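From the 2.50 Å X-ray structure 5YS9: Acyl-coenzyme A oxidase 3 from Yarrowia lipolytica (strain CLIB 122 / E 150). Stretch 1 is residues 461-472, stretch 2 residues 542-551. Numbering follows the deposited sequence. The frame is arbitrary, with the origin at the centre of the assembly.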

ATOM      1  N   LEU A 461      -5.414  13.734  12.760  1.00 35.48           N
ATOM      2  CA  LEU A 461      -4.560  14.941  12.738  1.00 36.61           C
ATOM      3  C   LEU A 461      -4.993  15.939  11.648  1.00 37.08           C
ATOM      4  O   LEU A 461      -5.057  17.137  11.911  1.00 36.89           O
ATOM      5  CB  LEU A 461      -3.086  14.598  12.547  1.00 34.13           C
ATOM      6  CG  LEU A 461      -2.418  13.797  13.657  1.00 35.04           C
ATOM      7  CD1 LEU A 461      -1.011  13.371  13.235  1.00 32.83           C
ATOM      8  CD2 LEU A 461      -2.348  14.581  14.961  1.00 34.15           C
ATOM      9  N   CYS A 462      -5.307  15.441  10.450  1.00 36.57           N
ATOM     10  CA  CYS A 462      -5.712  16.307   9.350  1.00 37.54           C
ATOM     11  C   CYS A 462      -7.024  17.056   9.644  1.00 37.60           C
ATOM     12  O   CYS A 462      -7.150  18.241   9.315  1.00 39.82           O
ATOM     13  CB  CYS A 462      -5.813  15.533   8.019  1.00 40.42           C
ATOM     14  SG  CYS A 462      -4.231  15.005   7.281  1.00 42.48           S
ATOM     15  N   LEU A 463      -7.985  16.379  10.252  1.00 36.54           N
ATOM     16  CA  LEU A 463      -9.255  17.020  10.618  1.00 39.46           C
ATOM     17  C   LEU A 463      -9.108  18.056  11.748  1.00 41.49           C
ATOM     18  O   LEU A 463      -9.817  19.047  11.736  1.00 45.01           O
ATOM     19  CB  LEU A 463     -10.322  15.994  10.997  1.00 36.74           C
ATOM     20  CG  LEU A 463     -10.754  15.030   9.891  1.00 41.84           C
ATOM     21  CD1 LEU A 463     -11.742  13.997  10.440  1.00 44.15           C
ATOM     22  CD2 LEU A 463     -11.358  15.704   8.668  1.00 41.42           C
ATOM     23  N   SER A 464      -8.207  17.824  12.703  1.00 40.87           N
ATOM     24  CA  SER A 464      -7.919  18.789  13.747  1.00 43.20           C
ATOM     25  C   SER A 464      -7.230  19.976  13.196  1.00 43.31           C
ATOM     26  O   SER A 464      -7.546  21.091  13.562  1.00 45.21           O
ATOM     27  CB  SER A 464      -6.991  18.235  14.809  1.00 44.79           C
ATOM     28  OG  SER A 464      -7.583  17.118  15.376  1.00 51.48           O
ATOM     29  N   MET A 465      -6.233  19.739  12.360  1.00 41.00           N
ATOM     30  CA  MET A 465      -5.507  20.848  11.847  1.00 39.76           C
ATOM     31  C   MET A 465      -6.398  21.666  10.925  1.00 36.17           C
ATOM     32  O   MET A 465      -6.284  22.871  10.950  1.00 35.89           O
ATOM     33  CB  MET A 465      -4.166  20.440  11.236  1.00 42.76           C
ATOM     34  CG  MET A 465      -3.905  20.985   9.847  1.00 46.18           C
ATOM     35  SD  MET A 465      -2.202  21.308   9.540  1.00 52.37           S
ATOM     36  CE  MET A 465      -2.247  21.038   7.791  1.00 56.63           C
ATOM     37  N   GLY A 466      -7.282  21.007  10.163  1.00 36.75           N
ATOM     38  CA  GLY A 466      -8.296  21.664   9.295  1.00 36.31           C
ATOM     39  C   GLY A 466      -9.280  22.553  10.039  1.00 35.02           C
ATOM     40  O   GLY A 466      -9.563  23.649   9.612  1.00 33.99           O
ATOM     41  N   ARG A 467      -9.783  22.057  11.167  1.00 37.06           N
ATOM     42  CA  ARG A 467     -10.498  22.859  12.160  1.00 37.66           C
ATOM     43  C   ARG A 467      -9.597  23.966  12.701  1.00 38.43           C
ATOM     44  O   ARG A 467     -10.033  25.108  12.790  1.00 41.27           O
ATOM     45  CB  ARG A 467     -11.022  21.981  13.302  1.00 41.11           C
ATOM     46  CG  ARG A 467     -11.735  22.704  14.453  1.00 46.02           C
ATOM     47  CD  ARG A 467     -12.221  21.808  15.593  1.00 45.24           C
ATOM     48  NE  ARG A 467     -11.085  21.148  16.249  1.00 51.34           N
ATOM     49  CZ  ARG A 467     -10.970  19.832  16.531  1.00 55.47           C
ATOM     50  NH1 ARG A 467     -11.955  18.959  16.250  1.00 58.96           N
ATOM     51  NH2 ARG A 467      -9.856  19.372  17.121  1.00 47.95           N
ATOM     52  N   GLY A 468      -8.355  23.651  13.045  1.00 34.62           N
ATOM     53  CA  GLY A 468      -7.433  24.649  13.531  1.00 35.12           C
ATOM     54  C   GLY A 468      -7.165  25.824  12.577  1.00 39.14           C
ATOM     55  O   GLY A 468      -6.891  26.944  13.025  1.00 39.16           O
ATOM     56  N   LEU A 469      -7.215  25.579  11.266  1.00 38.51           N
ATOM     57  CA  LEU A 469      -6.960  26.633  10.300  1.00 39.03           C
ATOM     58  C   LEU A 469      -8.165  27.574  10.156  1.00 39.41           C
ATOM     59  O   LEU A 469      -8.004  28.744   9.895  1.00 32.84           O
ATOM     60  CB  LEU A 469      -6.664  26.042   8.939  1.00 43.19           C
ATOM     61  CG  LEU A 469      -5.360  25.279   8.796  1.00 46.84           C
ATOM     62  CD1 LEU A 469      -5.407  24.446   7.500  1.00 47.15           C
ATOM     63  CD2 LEU A 469      -4.168  26.234   8.855  1.00 44.94           C
ATOM     64  N   ILE A 470      -9.364  27.015  10.259  1.00 38.69           N
ATOM     65  CA  ILE A 470     -10.569  27.774  10.221  1.00 42.34           C
ATOM     66  C   ILE A 470     -10.669  28.705  11.457  1.00 45.65           C
ATOM     67  O   ILE A 470     -11.030  29.892  11.328  1.00 47.55           O
ATOM     68  CB  ILE A 470     -11.765  26.837  10.104  1.00 44.22           C
ATOM     69  CG1 ILE A 470     -11.774  26.211   8.714  1.00 44.96           C
ATOM     70  CG2 ILE A 470     -13.061  27.600  10.371  1.00 44.37           C
ATOM     71  CD1 ILE A 470     -12.843  25.145   8.572  1.00 49.12           C
ATOM     72  N   GLN A 471     -10.316  28.170  12.622  1.00 45.14           N
ATOM     73  CA  GLN A 471     -10.208  28.954  13.847  1.00 45.18           C
ATOM     74  C   GLN A 471      -9.139  30.033  13.757  1.00 44.78           C
ATOM     75  O   GLN A 471      -9.368  31.145  14.249  1.00 45.87           O
ATOM     76  CB  GLN A 471      -9.977  28.077  15.079  1.00 42.52           C
ATOM     77  CG  GLN A 471     -11.213  27.276  15.491  1.00 46.71           C
ATOM     78  CD  GLN A 471     -10.884  26.117  16.449  1.00 47.61           C
ATOM     79  OE1 GLN A 471      -9.769  25.569  16.432  1.00 45.35           O
ATOM     80  NE2 GLN A 471     -11.845  25.758  17.294  1.00 42.90           N
ATOM     81  N   SER A 472      -8.000  29.730  13.128  1.00 41.70           N
ATOM     82  CA  SER A 472      -6.957  30.761  12.916  1.00 43.64           C
ATOM     83  C   SER A 472      -7.436  31.917  12.004  1.00 46.26           C
ATOM     84  O   SER A 472      -7.181  33.072  12.301  1.00 44.34           O
ATOM     85  CB  SER A 472      -5.687  30.143  12.343  1.00 41.64           C
ATOM     86  OG  SER A 472      -4.974  29.503  13.374  1.00 42.26           O
ATOM     87  N   ALA A 542     -20.983  22.482  13.157  1.00 53.60           N
ATOM     88  CA  ALA A 542     -20.532  23.170  11.957  1.00 50.41           C
ATOM     89  C   ALA A 542     -19.259  22.534  11.392  1.00 49.44           C
ATOM     90  O   ALA A 542     -19.192  22.269  10.197  1.00 52.30           O
ATOM     91  CB  ALA A 542     -20.308  24.645  12.272  1.00 52.48           C
ATOM     92  N   PHE A 543     -18.259  22.293  12.248  1.00 46.10           N
ATOM     93  CA  PHE A 543     -17.039  21.600  11.828  1.00 45.86           C
ATOM     94  C   PHE A 543     -17.328  20.195  11.228  1.00 47.01           C
ATOM     95  O   PHE A 543     -16.730  19.812  10.204  1.00 42.09           O
ATOM     96  CB  PHE A 543     -16.057  21.493  13.003  1.00 43.09           C
ATOM     97  CG  PHE A 543     -15.460  22.797  13.410  1.00 43.06           C
ATOM     98  CD1 PHE A 543     -14.847  23.634  12.468  1.00 42.39           C
ATOM     99  CD2 PHE A 543     -15.467  23.204  14.754  1.00 46.98           C
ATOM    100  CE1 PHE A 543     -14.275  24.848  12.861  1.00 40.47           C
ATOM    101  CE2 PHE A 543     -14.887  24.416  15.153  1.00 40.38           C
ATOM    102  CZ  PHE A 543     -14.293  25.231  14.202  1.00 40.61           C
ATOM    103  N   GLU A 544     -18.272  19.462  11.837  1.00 49.18           N
ATOM    104  CA  GLU A 544     -18.717  18.144  11.328  1.00 52.04           C
ATOM    105  C   GLU A 544     -19.338  18.277   9.921  1.00 52.41           C
ATOM    106  O   GLU A 544     -18.992  17.516   9.004  1.00 57.05           O
ATOM    107  CB  GLU A 544     -19.735  17.482  12.263  1.00 55.33           C
ATOM    108  CG  GLU A 544     -19.307  17.316  13.719  1.00 62.91           C
ATOM    109  CD  GLU A 544     -18.841  15.917  14.045  1.00 68.55           C
ATOM    110  OE1 GLU A 544     -19.738  15.032  14.216  1.00 61.20           O
ATOM    111  OE2 GLU A 544     -17.588  15.746  14.121  1.00 64.27           O
ATOM    112  N   GLU A 545     -20.243  19.235   9.756  1.00 47.59           N
ATOM    113  CA  GLU A 545     -20.775  19.581   8.427  1.00 53.60           C
ATOM    114  C   GLU A 545     -19.698  19.903   7.398  1.00 48.74           C
ATOM    115  O   GLU A 545     -19.963  19.763   6.209  1.00 50.77           O
ATOM    116  CB  GLU A 545     -21.738  20.797   8.482  1.00 57.64           C
ATOM    117  CG  GLU A 545     -23.168  20.485   8.901  1.00 63.41           C
ATOM    118  CD  GLU A 545     -23.810  19.424   8.030  1.00 69.21           C
ATOM    119  OE1 GLU A 545     -23.508  19.375   6.808  1.00 61.52           O
ATOM    120  OE2 GLU A 545     -24.600  18.628   8.583  1.00 73.57           O
ATOM    121  N   LEU A 546     -18.535  20.379   7.858  1.00 43.72           N
ATOM    122  CA  LEU A 546     -17.422  20.785   7.002  1.00 44.68           C
ATOM    123  C   LEU A 546     -16.200  19.856   7.083  1.00 44.04           C
ATOM    124  O   LEU A 546     -15.041  20.310   6.984  1.00 48.70           O
ATOM    125  CB  LEU A 546     -17.006  22.213   7.376  1.00 46.83           C
ATOM    126  CG  LEU A 546     -18.097  23.267   7.117  1.00 46.46           C
ATOM    127  CD1 LEU A 546     -17.779  24.575   7.831  1.00 46.79           C
ATOM    128  CD2 LEU A 546     -18.270  23.469   5.622  1.00 44.77           C
ATOM    129  N   SER A 547     -16.467  18.563   7.249  1.00 39.29           N
ATOM    130  CA  SER A 547     -15.427  17.553   7.360  1.00 37.67           C
ATOM    131  C   SER A 547     -14.546  17.423   6.123  1.00 37.69           C
ATOM    132  O   SER A 547     -13.316  17.353   6.266  1.00 38.65           O
ATOM    133  CB  SER A 547     -16.039  16.223   7.706  1.00 36.12           C
ATOM    134  OG  SER A 547     -16.506  16.307   9.022  1.00 39.19           O
ATOM    135  N   GLN A 548     -15.160  17.407   4.933  1.00 37.37           N
ATOM    136  CA  GLN A 548     -14.432  17.376   3.670  1.00 40.27           C
ATOM    137  C   GLN A 548     -13.607  18.675   3.528  1.00 41.87           C
ATOM    138  O   GLN A 548     -12.426  18.620   3.173  1.00 44.21           O
ATOM    139  CB  GLN A 548     -15.390  17.148   2.486  1.00 44.06           C
ATOM    140  CG  GLN A 548     -14.811  17.325   1.070  1.00 52.68           C
ATOM    141  CD  GLN A 548     -13.688  16.324   0.711  1.00 61.81           C
ATOM    142  OE1 GLN A 548     -13.304  15.458   1.515  1.00 60.73           O
ATOM    143  NE2 GLN A 548     -13.152  16.453  -0.511  1.00 62.54           N
ATOM    144  N   GLN A 549     -14.206  19.825   3.839  1.00 40.48           N
ATOM    145  CA  GLN A 549     -13.511  21.110   3.709  1.00 40.89           C
ATOM    146  C   GLN A 549     -12.339  21.172   4.700  1.00 38.60           C
ATOM    147  O   GLN A 549     -11.248  21.563   4.324  1.00 36.96           O
ATOM    148  CB  GLN A 549     -14.465  22.297   3.920  1.00 41.43           C
ATOM    149  CG  GLN A 549     -15.525  22.490   2.839  1.00 39.97           C
ATOM    150  CD  GLN A 549     -16.697  21.520   2.908  1.00 40.18           C
ATOM    151  OE1 GLN A 549     -16.846  20.774   3.859  1.00 38.68           O
ATOM    152  NE2 GLN A 549     -17.523  21.523   1.879  1.00 40.13           N
ATOM    153  N   ARG A 550     -12.531  20.738   5.939  1.00 35.78           N
ATOM    154  CA  ARG A 550     -11.402  20.745   6.902  1.00 39.84           C
ATOM    155  C   ARG A 550     -10.205  19.900   6.475  1.00 41.14           C
ATOM    156  O   ARG A 550      -9.056  20.327   6.615  1.00 44.15           O
ATOM    157  CB  ARG A 550     -11.842  20.247   8.268  1.00 43.51           C
ATOM    158  CG  ARG A 550     -12.574  21.275   9.091  1.00 45.71           C
ATOM    159  CD  ARG A 550     -12.833  20.700  10.468  1.00 47.86           C
ATOM    160  NE  ARG A 550     -13.882  19.672  10.474  1.00 47.05           N
ATOM    161  CZ  ARG A 550     -13.891  18.595  11.273  1.00 45.86           C
ATOM    162  NH1 ARG A 550     -12.880  18.327  12.094  1.00 43.95           N
ATOM    163  NH2 ARG A 550     -14.898  17.732  11.202  1.00 44.72           N
ATOM    164  N   PHE A 551     -10.494  18.689   5.981  1.00 40.13           N
ATOM    165  CA  PHE A 551      -9.496  17.811   5.407  1.00 37.68           C
ATOM    166  C   PHE A 551      -8.778  18.443   4.216  1.00 35.73           C
ATOM    167  O   PHE A 551      -7.538  18.413   4.152  1.00 35.10           O
ATOM    168  CB  PHE A 551     -10.086  16.433   4.976  1.00 38.69           C
ATOM    169  CG  PHE A 551      -9.016  15.436   4.601  1.00 36.01           C
ATOM    170  CD1 PHE A 551      -8.527  15.377   3.321  1.00 35.24           C
ATOM    171  CD2 PHE A 551      -8.426  14.647   5.569  1.00 39.64           C
ATOM    172  CE1 PHE A 551      -7.506  14.518   2.983  1.00 34.91           C
ATOM    173  CE2 PHE A 551      -7.392  13.777   5.244  1.00 38.75           C
ATOM    174  CZ  PHE A 551      -6.932  13.721   3.948  1.00 36.84           C
TER

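A buried arginine is the knob of this contact: Arg550 points toward the other helix and its side chain settles among Leu463, Gly466, Arg467 and Ile470 of the facing helix; the two helices cross at 89° with axes 8.0 Å apart at closest approach. Gly466 makes that approach possible. Its CA lies 3.1 Å from Arg550 O, a CA-H...O contact, and a CB there would stand 1.9 Å from that same oxygen, a clash.

Burying the guanidinium demands partners for its N-H groups, and backbone carbonyls supply most of them. Arg550 NH1 donates to Leu463 O at 3.2 Å, the only hydrogen bond between the stretches, with the carbonyl near the guanidinium plane. Within its own stretch, Arg550 NE and NH2 each make a weak bond to Phe543 O, both at 2.9 Å, and NH2 adds another weak one to Ser547 OG. The aliphatic part of the chain packs too, Arg550 CG lying 3.9 Å from Ile470 CD1.

Arg467 also works through its methylenes: its CG sits 3.5 Å from the centroid of the Phe543 ring, almost on the normal, while Ile470 CG2 meets the ring edge. The two arginines come close despite like charge, Arg467 NH1 to Arg550 NH1 being 4.3 Å. Farther along, Phe551 CE2 packs 3.6 Å from Cys462 CB.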